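Local coordinates for protein rhamnonate dehydratase (Gibberella zeae PH-1, PDB 3FXG) that probably dehydrates L-rhamnonate to a 2-keto-3-deoxy sugar acid, as a magnesium-dependent lyase of the enolase superfamily, at residues 8-14 against 101-107; 79-83 against 135-139; 149-153 against 380-385; 287-293 against 314-320. All blocks are in the same frame, centred on the assembly; numbering follows the deposited sequence.

Contact 1 (8-14 against 101-107)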
# COMPACT_ATOMS: atom_id res chain seq x y z
N PHE A 8 -7.17 -44.71 -28.11
CA PHE A 8 -8.14 -44.43 -27.05
C PHE A 8 -9.54 -44.20 -27.59
O PHE A 8 -9.74 -43.48 -28.56
CB PHE A 8 -7.70 -43.20 -26.26
CG PHE A 8 -7.90 -43.32 -24.78
CD1 PHE A 8 -6.95 -43.95 -23.98
CD2 PHE A 8 -9.04 -42.81 -24.17
CE1 PHE A 8 -7.13 -44.07 -22.60
CE2 PHE A 8 -9.23 -42.92 -22.79
CZ PHE A 8 -8.28 -43.56 -22.01
N PRO A 9 -10.55 -44.83 -26.96
CA PRO A 9 -11.93 -44.65 -27.42
C PRO A 9 -12.43 -43.22 -27.24
O PRO A 9 -12.10 -42.56 -26.25
CB PRO A 9 -12.71 -45.66 -26.58
CG PRO A 9 -11.91 -45.73 -25.31
CD PRO A 9 -10.49 -45.76 -25.82
N LYS A 10 -13.21 -42.73 -28.20
CA LYS A 10 -13.77 -41.38 -28.15
C LYS A 10 -15.12 -41.42 -27.42
O LYS A 10 -15.66 -42.49 -27.17
CB LYS A 10 -13.99 -40.85 -29.56
CG LYS A 10 -12.74 -40.70 -30.41
CD LYS A 10 -11.80 -39.64 -29.87
CE LYS A 10 -10.90 -39.08 -30.97
NZ LYS A 10 -10.09 -40.13 -31.64
N ILE A 11 -15.65 -40.25 -27.08
CA ILE A 11 -16.94 -40.17 -26.42
C ILE A 11 -18.03 -40.45 -27.45
O ILE A 11 -18.07 -39.81 -28.50
CB ILE A 11 -17.19 -38.78 -25.80
CG1 ILE A 11 -16.20 -38.53 -24.67
CG2 ILE A 11 -18.63 -38.69 -25.30
CD1 ILE A 11 -16.24 -37.11 -24.14
N LYS A 12 -18.90 -41.40 -27.14
CA LYS A 12 -19.98 -41.79 -28.03
C LYS A 12 -21.31 -41.16 -27.66
O LYS A 12 -22.05 -40.68 -28.53
CB LYS A 12 -20.11 -43.31 -28.03
CG LYS A 12 -21.25 -43.84 -28.89
CD LYS A 12 -21.32 -45.36 -28.81
CE LYS A 12 -22.44 -45.91 -29.69
NZ LYS A 12 -22.48 -47.40 -29.68
N ALA A 13 -21.63 -41.15 -26.37
CA ALA A 13 -22.89 -40.60 -25.92
C ALA A 13 -22.86 -40.14 -24.47
O ALA A 13 -21.98 -40.54 -23.69
CB ALA A 13 -24.00 -41.64 -26.10
N ILE A 14 -23.82 -39.30 -24.11
CA ILE A 14 -23.94 -38.81 -22.75
C ILE A 14 -25.41 -38.88 -22.35
O ILE A 14 -26.29 -38.50 -23.12
CB ILE A 14 -23.42 -37.35 -22.61
CG1 ILE A 14 -23.57 -36.89 -21.16
CG2 ILE A 14 -24.18 -36.43 -23.54
CD1 ILE A 14 -22.80 -35.62 -20.83
N LEU A 101 -18.82 -32.50 -26.06
CA LEU A 101 -18.39 -33.84 -25.70
C LEU A 101 -18.46 -34.93 -26.76
O LEU A 101 -17.53 -35.73 -26.89
CB LEU A 101 -19.18 -34.30 -24.47
CG LEU A 101 -19.19 -33.31 -23.30
CD1 LEU A 101 -20.19 -33.77 -22.26
CD2 LEU A 101 -17.79 -33.19 -22.71
N ILE A 102 -19.56 -34.99 -27.50
CA ILE A 102 -19.71 -36.05 -28.51
C ILE A 102 -18.58 -36.05 -29.53
O ILE A 102 -18.31 -35.04 -30.18
CB ILE A 102 -21.07 -35.94 -29.25
CG1 ILE A 102 -22.22 -35.86 -28.24
CG2 ILE A 102 -21.26 -37.16 -30.14
CD1 ILE A 102 -22.26 -37.00 -27.24
N GLY A 103 -17.94 -37.21 -29.68
CA GLY A 103 -16.85 -37.35 -30.63
C GLY A 103 -15.49 -36.92 -30.13
O GLY A 103 -14.48 -37.10 -30.82
N ALA A 104 -15.44 -36.37 -28.92
CA ALA A 104 -14.18 -35.90 -28.35
C ALA A 104 -13.36 -36.99 -27.66
O ALA A 104 -13.90 -38.03 -27.27
CB ALA A 104 -14.45 -34.77 -27.35
N ASP A 105 -12.06 -36.75 -27.54
CA ASP A 105 -11.17 -37.68 -26.87
C ASP A 105 -11.34 -37.34 -25.39
O ASP A 105 -11.06 -36.21 -24.98
CB ASP A 105 -9.71 -37.43 -27.29
CG ASP A 105 -8.76 -38.50 -26.79
OD1 ASP A 105 -8.85 -38.88 -25.60
OD2 ASP A 105 -7.91 -38.95 -27.58
N PRO A 106 -11.81 -38.29 -24.58
CA PRO A 106 -12.01 -38.03 -23.15
C PRO A 106 -10.75 -37.65 -22.37
O PRO A 106 -10.83 -37.18 -21.24
CB PRO A 106 -12.64 -39.33 -22.64
CG PRO A 106 -12.04 -40.36 -23.55
CD PRO A 106 -12.12 -39.70 -24.90
N ARG A 107 -9.58 -37.85 -22.97
CA ARG A 107 -8.33 -37.49 -22.31
C ARG A 107 -8.07 -35.99 -22.39
O ARG A 107 -7.19 -35.46 -21.71
CB ARG A 107 -7.16 -38.26 -22.92
CG ARG A 107 -7.20 -39.76 -22.63
CD ARG A 107 -6.12 -40.50 -23.40
NE ARG A 107 -6.26 -40.29 -24.84
CZ ARG A 107 -5.45 -40.79 -25.76
NH1 ARG A 107 -4.43 -41.55 -25.40
NH2 ARG A 107 -5.66 -40.54 -27.04
O HOH W 1 -8.80 -41.19 -29.61
O HOH W 2 -5.41 -42.03 -29.30
O HOH W 3 -7.83 -38.37 -30.14

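Contact 2 (79-83 against 135-139)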
# COMPACT_ATOMS: atom_id res chain seq x y z
N GLY A 79 -18.39 -44.07 -17.99
CA GLY A 79 -17.94 -43.38 -16.79
C GLY A 79 -19.13 -42.59 -16.30
O GLY A 79 -19.94 -42.15 -17.11
N PHE A 80 -19.25 -42.40 -14.99
CA PHE A 80 -20.37 -41.64 -14.47
C PHE A 80 -20.03 -40.91 -13.17
O PHE A 80 -19.01 -41.18 -12.54
CB PHE A 80 -21.59 -42.56 -14.27
CG PHE A 80 -21.32 -43.76 -13.41
CD1 PHE A 80 -21.14 -43.64 -12.04
CD2 PHE A 80 -21.24 -45.03 -13.98
CE1 PHE A 80 -20.89 -44.76 -11.24
CE2 PHE A 80 -20.99 -46.16 -13.20
CZ PHE A 80 -20.82 -46.02 -11.82
N ALA A 81 -20.89 -39.98 -12.79
CA ALA A 81 -20.71 -39.21 -11.57
C ALA A 81 -22.04 -38.60 -11.17
O ALA A 81 -22.93 -38.42 -12.00
CB ALA A 81 -19.67 -38.12 -11.79
N THR A 82 -22.18 -38.28 -9.89
CA THR A 82 -23.42 -37.69 -9.39
C THR A 82 -23.12 -36.34 -8.74
O THR A 82 -21.98 -36.04 -8.40
CB THR A 82 -24.10 -38.63 -8.36
OG1 THR A 82 -25.38 -38.09 -7.99
CG2 THR A 82 -23.23 -38.76 -7.11
N GLY A 83 -24.17 -35.54 -8.57
CA GLY A 83 -24.02 -34.24 -7.95
C GLY A 83 -25.38 -33.63 -7.71
O GLY A 83 -26.40 -34.24 -8.04
N VAL A 135 -19.82 -32.16 -12.57
CA VAL A 135 -20.26 -33.55 -12.65
C VAL A 135 -19.85 -34.20 -13.97
O VAL A 135 -19.49 -35.38 -14.01
CB VAL A 135 -21.79 -33.66 -12.46
CG1 VAL A 135 -22.23 -35.10 -12.58
CG2 VAL A 135 -22.17 -33.11 -11.09
N ILE A 136 -19.89 -33.43 -15.05
CA ILE A 136 -19.50 -33.95 -16.36
C ILE A 136 -18.01 -34.28 -16.33
O ILE A 136 -17.58 -35.33 -16.82
CB ILE A 136 -19.78 -32.93 -17.48
CG1 ILE A 136 -21.29 -32.79 -17.68
CG2 ILE A 136 -19.10 -33.37 -18.77
CD1 ILE A 136 -21.69 -31.67 -18.65
N ASP A 137 -17.22 -33.38 -15.75
CA ASP A 137 -15.78 -33.58 -15.65
C ASP A 137 -15.46 -34.82 -14.83
O ASP A 137 -14.60 -35.61 -15.20
CB ASP A 137 -15.12 -32.35 -15.00
CG ASP A 137 -13.60 -32.46 -14.95
OD1 ASP A 137 -12.96 -32.41 -16.02
OD2 ASP A 137 -13.05 -32.61 -13.84
N LEU A 138 -16.16 -34.99 -13.70
CA LEU A 138 -15.95 -36.15 -12.85
C LEU A 138 -16.30 -37.43 -13.59
O LEU A 138 -15.63 -38.45 -13.43
CB LEU A 138 -16.78 -36.02 -11.56
CG LEU A 138 -16.29 -34.95 -10.57
CD1 LEU A 138 -17.29 -34.78 -9.43
CD2 LEU A 138 -14.93 -35.35 -10.02
N ALA A 139 -17.35 -37.39 -14.41
CA ALA A 139 -17.75 -38.56 -15.18
C ALA A 139 -16.64 -38.88 -16.19
O ALA A 139 -16.38 -40.04 -16.49
CB ALA A 139 -19.07 -38.31 -15.90

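Contact 3 (149-153 against 380-385)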
# COMPACT_ATOMS: atom_id res chain seq x y z
N ASN A 149 -8.14 -48.97 -16.56
CA ASN A 149 -8.21 -49.93 -15.46
C ASN A 149 -7.35 -49.47 -14.28
O ASN A 149 -6.62 -50.26 -13.68
CB ASN A 149 -7.74 -51.32 -15.92
CG ASN A 149 -8.05 -52.40 -14.91
OD1 ASN A 149 -7.33 -53.39 -14.79
ND2 ASN A 149 -9.14 -52.22 -14.17
N GLU A 150 -7.44 -48.18 -13.97
CA GLU A 150 -6.68 -47.60 -12.86
C GLU A 150 -7.56 -46.68 -12.01
O GLU A 150 -8.53 -46.12 -12.51
CB GLU A 150 -5.49 -46.78 -13.39
CG GLU A 150 -4.38 -47.60 -14.05
CD GLU A 150 -3.16 -46.76 -14.43
OE1 GLU A 150 -2.53 -46.18 -13.51
OE2 GLU A 150 -2.82 -46.68 -15.63
N PRO A 151 -7.24 -46.54 -10.71
CA PRO A 151 -8.04 -45.67 -9.85
C PRO A 151 -7.70 -44.24 -10.29
O PRO A 151 -6.61 -44.00 -10.78
CB PRO A 151 -7.49 -45.96 -8.45
CG PRO A 151 -6.85 -47.33 -8.58
CD PRO A 151 -6.21 -47.26 -9.94
N VAL A 152 -8.63 -43.31 -10.11
CA VAL A 152 -8.37 -41.93 -10.51
C VAL A 152 -7.14 -41.33 -9.83
O VAL A 152 -6.36 -40.62 -10.47
CB VAL A 152 -9.59 -41.02 -10.23
CG1 VAL A 152 -9.22 -39.55 -10.41
CG2 VAL A 152 -10.73 -41.38 -11.17
N TYR A 153 -6.95 -41.63 -8.55
CA TYR A 153 -5.81 -41.07 -7.84
C TYR A 153 -4.46 -41.44 -8.47
O TYR A 153 -3.51 -40.67 -8.40
CB TYR A 153 -5.85 -41.45 -6.35
CG TYR A 153 -5.32 -42.82 -5.97
CD1 TYR A 153 -3.98 -42.99 -5.62
CD2 TYR A 153 -6.17 -43.92 -5.89
CE1 TYR A 153 -3.50 -44.23 -5.20
CE2 TYR A 153 -5.70 -45.17 -5.47
CZ TYR A 153 -4.36 -45.32 -5.12
OH TYR A 153 -3.88 -46.53 -4.67
N LEU A 380 -9.27 -47.33 -2.10
CA LEU A 380 -9.53 -46.64 -3.36
C LEU A 380 -9.07 -47.39 -4.60
O LEU A 380 -9.22 -46.90 -5.72
CB LEU A 380 -8.85 -45.27 -3.33
CG LEU A 380 -9.15 -44.40 -2.10
CD1 LEU A 380 -8.44 -43.06 -2.23
CD2 LEU A 380 -10.66 -44.18 -1.99
N ASP A 381 -8.52 -48.59 -4.42
CA ASP A 381 -8.03 -49.36 -5.56
C ASP A 381 -9.08 -50.09 -6.38
O ASP A 381 -9.20 -51.32 -6.32
CB ASP A 381 -6.93 -50.33 -5.12
CG ASP A 381 -5.60 -49.63 -4.87
OD1 ASP A 381 -5.32 -48.62 -5.54
OD2 ASP A 381 -4.83 -50.09 -4.00
N LYS A 382 -9.84 -49.32 -7.14
CA LYS A 382 -10.87 -49.83 -8.03
C LYS A 382 -10.84 -48.90 -9.24
O LYS A 382 -10.41 -47.75 -9.12
CB LYS A 382 -12.24 -49.80 -7.35
CG LYS A 382 -12.38 -50.80 -6.22
CD LYS A 382 -13.74 -50.72 -5.56
CE LYS A 382 -13.84 -51.67 -4.38
NZ LYS A 382 -15.08 -51.46 -3.59
N PRO A 383 -11.28 -49.37 -10.41
CA PRO A 383 -11.28 -48.55 -11.63
C PRO A 383 -12.04 -47.23 -11.47
O PRO A 383 -13.12 -47.19 -10.88
CB PRO A 383 -11.93 -49.47 -12.66
CG PRO A 383 -11.50 -50.83 -12.20
CD PRO A 383 -11.73 -50.74 -10.71
N GLY A 384 -11.47 -46.15 -11.99
CA GLY A 384 -12.11 -44.85 -11.90
C GLY A 384 -12.30 -44.40 -10.46
O GLY A 384 -11.36 -44.47 -9.67
N PHE A 385 -13.50 -43.94 -10.13
CA PHE A 385 -13.79 -43.50 -8.77
C PHE A 385 -14.28 -44.66 -7.91
O PHE A 385 -14.67 -44.48 -6.76
CB PHE A 385 -14.80 -42.35 -8.77
CG PHE A 385 -14.19 -41.02 -9.14
CD1 PHE A 385 -13.21 -40.44 -8.34
CD2 PHE A 385 -14.58 -40.35 -10.30
CE1 PHE A 385 -12.63 -39.22 -8.69
CE2 PHE A 385 -14.00 -39.13 -10.66
CZ PHE A 385 -13.02 -38.57 -9.85

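Contact 4 (287-293 against 314-320)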
# COMPACT_ATOMS: atom_id res chain seq x y z
N VAL A 287 -6.71 -17.16 -1.72
CA VAL A 287 -5.30 -17.36 -1.39
C VAL A 287 -4.58 -16.02 -1.27
O VAL A 287 -3.67 -15.88 -0.46
CB VAL A 287 -4.60 -18.23 -2.46
CG1 VAL A 287 -3.11 -18.34 -2.17
CG2 VAL A 287 -5.23 -19.62 -2.48
N GLU A 288 -4.99 -15.03 -2.06
CA GLU A 288 -4.37 -13.70 -2.01
C GLU A 288 -4.52 -13.13 -0.60
O GLU A 288 -5.62 -13.11 -0.05
CB GLU A 288 -5.03 -12.73 -3.00
CG GLU A 288 -4.98 -13.17 -4.45
CD GLU A 288 -5.56 -12.12 -5.39
OE1 GLU A 288 -6.30 -11.23 -4.93
OE2 GLU A 288 -5.27 -12.20 -6.61
N GLY A 289 -3.42 -12.64 -0.04
CA GLY A 289 -3.48 -12.08 1.30
C GLY A 289 -3.23 -13.13 2.36
O GLY A 289 -2.89 -12.80 3.50
N ARG A 290 -3.42 -14.39 2.00
CA ARG A 290 -3.21 -15.49 2.93
C ARG A 290 -3.97 -15.22 4.24
O ARG A 290 -3.42 -15.34 5.33
CB ARG A 290 -1.70 -15.65 3.18
CG ARG A 290 -1.26 -16.98 3.80
CD ARG A 290 -0.24 -17.75 2.92
NE ARG A 290 0.92 -16.96 2.52
CZ ARG A 290 2.19 -17.32 2.71
NH1 ARG A 290 3.18 -16.54 2.30
NH2 ARG A 290 2.48 -18.46 3.34
N ASN A 291 -5.24 -14.85 4.10
CA ASN A 291 -6.10 -14.58 5.25
C ASN A 291 -6.97 -15.78 5.62
O ASN A 291 -7.78 -15.70 6.55
CB ASN A 291 -7.01 -13.38 4.98
CG ASN A 291 -6.25 -12.07 4.96
OD1 ASN A 291 -5.44 -11.80 5.85
ND2 ASN A 291 -6.50 -11.25 3.96
N LEU A 292 -6.81 -16.87 4.88
CA LEU A 292 -7.55 -18.10 5.13
C LEU A 292 -6.55 -19.23 5.33
O LEU A 292 -5.68 -19.47 4.49
CB LEU A 292 -8.49 -18.40 3.96
CG LEU A 292 -9.64 -17.40 3.83
CD1 LEU A 292 -10.28 -17.51 2.47
CD2 LEU A 292 -10.67 -17.64 4.94
N ASP A 293 -6.68 -19.93 6.45
CA ASP A 293 -5.77 -21.02 6.78
C ASP A 293 -6.03 -22.28 5.98
O ASP A 293 -5.14 -23.12 5.81
CB ASP A 293 -5.87 -21.32 8.27
CG ASP A 293 -5.53 -20.12 9.11
OD1 ASP A 293 -4.35 -19.99 9.50
OD2 ASP A 293 -6.43 -19.29 9.35
N LEU A 314 -2.18 -23.74 -7.17
CA LEU A 314 -1.98 -22.34 -6.82
C LEU A 314 -1.81 -22.23 -5.30
O LEU A 314 -0.90 -21.56 -4.81
CB LEU A 314 -3.17 -21.50 -7.27
CG LEU A 314 -3.12 -19.99 -6.97
CD1 LEU A 314 -4.03 -19.25 -7.93
CD2 LEU A 314 -3.51 -19.73 -5.53
N ALA A 315 -2.69 -22.90 -4.56
CA ALA A 315 -2.61 -22.89 -3.11
C ALA A 315 -1.28 -23.47 -2.64
O ALA A 315 -0.69 -23.00 -1.66
CB ALA A 315 -3.78 -23.69 -2.52
N ALA A 316 -0.80 -24.49 -3.35
CA ALA A 316 0.46 -25.15 -3.01
C ALA A 316 1.67 -24.23 -3.10
O ALA A 316 2.66 -24.42 -2.39
CB ALA A 316 0.67 -26.38 -3.90
N ALA A 317 1.60 -23.24 -3.98
CA ALA A 317 2.71 -22.29 -4.15
C ALA A 317 2.81 -21.39 -2.92
O ALA A 317 3.82 -20.71 -2.72
CB ALA A 317 2.50 -21.45 -5.39
N TYR A 318 1.76 -21.39 -2.10
CA TYR A 318 1.73 -20.60 -0.88
C TYR A 318 1.54 -21.49 0.35
O TYR A 318 1.25 -21.02 1.44
CB TYR A 318 0.61 -19.56 -0.97
CG TYR A 318 0.91 -18.49 -2.00
CD1 TYR A 318 1.74 -17.41 -1.68
CD2 TYR A 318 0.40 -18.58 -3.29
CE1 TYR A 318 2.07 -16.46 -2.64
CE2 TYR A 318 0.73 -17.62 -4.26
CZ TYR A 318 1.57 -16.57 -3.92
OH TYR A 318 1.92 -15.63 -4.88
N ASP A 319 1.72 -22.79 0.14
CA ASP A 319 1.57 -23.78 1.21
C ASP A 319 0.23 -23.66 1.93
O ASP A 319 0.15 -23.92 3.14
CB ASP A 319 2.72 -23.66 2.21
CG ASP A 319 4.07 -23.94 1.57
OD1 ASP A 319 4.16 -24.93 0.82
OD2 ASP A 319 5.02 -23.17 1.82
N VAL A 320 -0.81 -23.27 1.20
CA VAL A 320 -2.13 -23.16 1.79
C VAL A 320 -2.81 -24.51 1.58
O VAL A 320 -2.96 -24.96 0.44
CB VAL A 320 -2.98 -22.06 1.11
CG1 VAL A 320 -4.43 -22.16 1.59
CG2 VAL A 320 -2.42 -20.69 1.44
O HOH W 4 0.78 -20.78 4.18

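Contact 1 (8-14 against 101-107)
R107 runs over one face of the F8 ring, its guanidinium plane tilted only 9° from the ring plane. R107 CD sits over the ring centre, 3.5 Å from the F8 centroid, a CH-pi contact, while the guanidinium slides off toward F8 CB, which lies 3.3 Å from R107 CZ. The chain of R107 bends at chi3 (-58°), and D105 fixes the rotation of its end: NE and NH2 grip the carboxylate side-on, with R107 NH2 to D105 OD2 at 2.8 Å. D105 OD1 also takes the backbone N-H of R107, closing an Asx turn. P106 CG meets the edge of the F8 ring at 3.9 Å from F8 CE2. Farther along, I11 lies against the type II turn 101-104, bonded through I11 N to A104 O (2.8 Å) and G103 N to I11 O (2.9 Å). I11 CD1 packs on L101 CB, and I14 CD1 touches L101 CD1 at 3.5 Å. A water joins K10 NZ, F8 O and D105 OD2. The contact ties the start of strand 11-19 to the loop between helices 86-101 and 109-119; L144 and V147 of helix 128-148 pack on F8, and E150 of the second subunit pairs with R107.

Contact 2 (79-83 against 135-139)
Strand 79-83 runs roughly antiparallel to helix 135-139, their axes at 149° and 6.4 Å apart at closest approach, with F80 and A139 CA atoms 4.1 Å from each other. So close an approach is paid for with small residues. A81 points its CB into the helix, 3.6 Å from L138 CB, and the same methyl also lies against A139 N and the carbonyl oxygen of V135. G79 and G83 flank it: G79 CA lies 3.7 Å from A139 O, and G83 CA 3.8 Å from V135 CG2. This belongs to the alpha+beta N-terminal (capping) domain of the enolase superfamily, a helix lying along one face of the antiparallel sheet, here on its outermost strand within the chain. V135 meets the strand with both branches: CG1, anti to the backbone N (chi1 179°), reaches A81 O at 3.4 Å, while CG2 turns to G83. A139 CB rests on the backbone of F80 at 3.9 Å from its CA. F80 and T82 start away from 135-139; the F80 ring makes a cation-pi contact with K146, farther along the same helix, and F80 N bonds D142. T82 OG1 is bonded to F67 O on the neighbouring strand 66-73, and T82 N to the hydroxyl of Y330.

Contact 3 (149-153 against 380-385)
P151 and G384 form a single beta bridge, joining the segment just after helix 128-148 of the N-terminal domain to a loop of the barrel domain; this two-domain build, an alpha+beta domain and a modified TIM barrel, is that of the enolase superfamily. Two backbone bonds flank the bridge: G384 N donates to E150 O at 3.0 Å, and V152 N to G384 O, also at 3.0 Å. In both, the donor stands well above the carbonyl plane. P151, which has no N-H to give, instead turns its CA toward K382 O at 3.2 Å in a CA-H...O contact. G384 has positive phi, which favours glycine. The hydroxyl of Y153 donates to D381 OD1 at 2.7 Å, on the syn side of the carboxylate; Y153 CG stands between the backbone N and the carbonyl carbon (chi1 82°), which directs the ring to D381 and L380, with L380 CB 3.8 Å from Y153 CE2. The E150 side chain starts away from 380-385, and its OE1 forms salt bridges with R148 and R107 of the second subunit. N149, with positive phi, ends the preceding helix in a Schellman motif, E150 N bonding G145 O and N149 N bonding K146 O. F385 N is held by D142 OD1, while the F385 ring meets Y330 and H333 edge-to-face. Over one face of that ring V152 CG2 stands 3.7 Å from the centroid, only 6° off the ring normal.

Contact 4 (287-293 against 314-320)
V287 fills the tight side of this contact, wedged between L314, Y318 and V320. Its CG2 lies 3.5 Å from L314 CD2, the two side chains running alongside one another and pointing opposite ways. V287 CG1, anti to the backbone N (chi1 176°), also touches L314 CD2 and reaches on to Y318 CD2 at 3.7 Å, with V320 CG2 at 4.4 Å. The looser side is built round R290, whose chain bends at chi2 and chi3 and runs past V320, with R290 CD 3.9 Å from V320 CG2. Its guanidinium turns one face toward Y318 CD1, and a water in the guanidinium plane spans the gap, 3.0 Å from R290 NH2 and 2.8 Å from Y318 O, accepting from the first and donating to the second. R290 NH2 also forms a salt bridge with D255 of the third subunit, and the hydroxyl of Y318 bonds E288 of the second. Each segment turns sharply. V287 to R290 make a type II turn, and D319, with positive phi, closes helix 305-316 in a Schellman motif, V320 N bonding A315 O and D319 N bonding A316 O; Y318 N is a second donor to A315 O. The contact therefore packs the end of helix 279-287, and the turn leading from it into strand 294-295, against the end of the following helix, 305-316, in the barrel domain.

In the fold
Contacts 1 and 2 lie in the N-terminal domain and reach the same antiparallel sheet; their segments alternate along the chain, their centres are about 14 Å apart, and they touch through L101 and I136. Contact 3 follows in sequence, its centre also about 14 Å from that of contact 2, and touches it where L138 meets F385. Helix 128-148 carries half of contact 2 and leads into contact 3, which joins the two domains. Contact 4 stands apart in the barrel, its centre about 28 to 36 Å from the other centres, between the two segments of contact 3 along the chain. There the side chain of L292 is about 12 Å from the bound magnesium ion. Contacts 1, 3 and 4 all lie at interfaces with the second subunit.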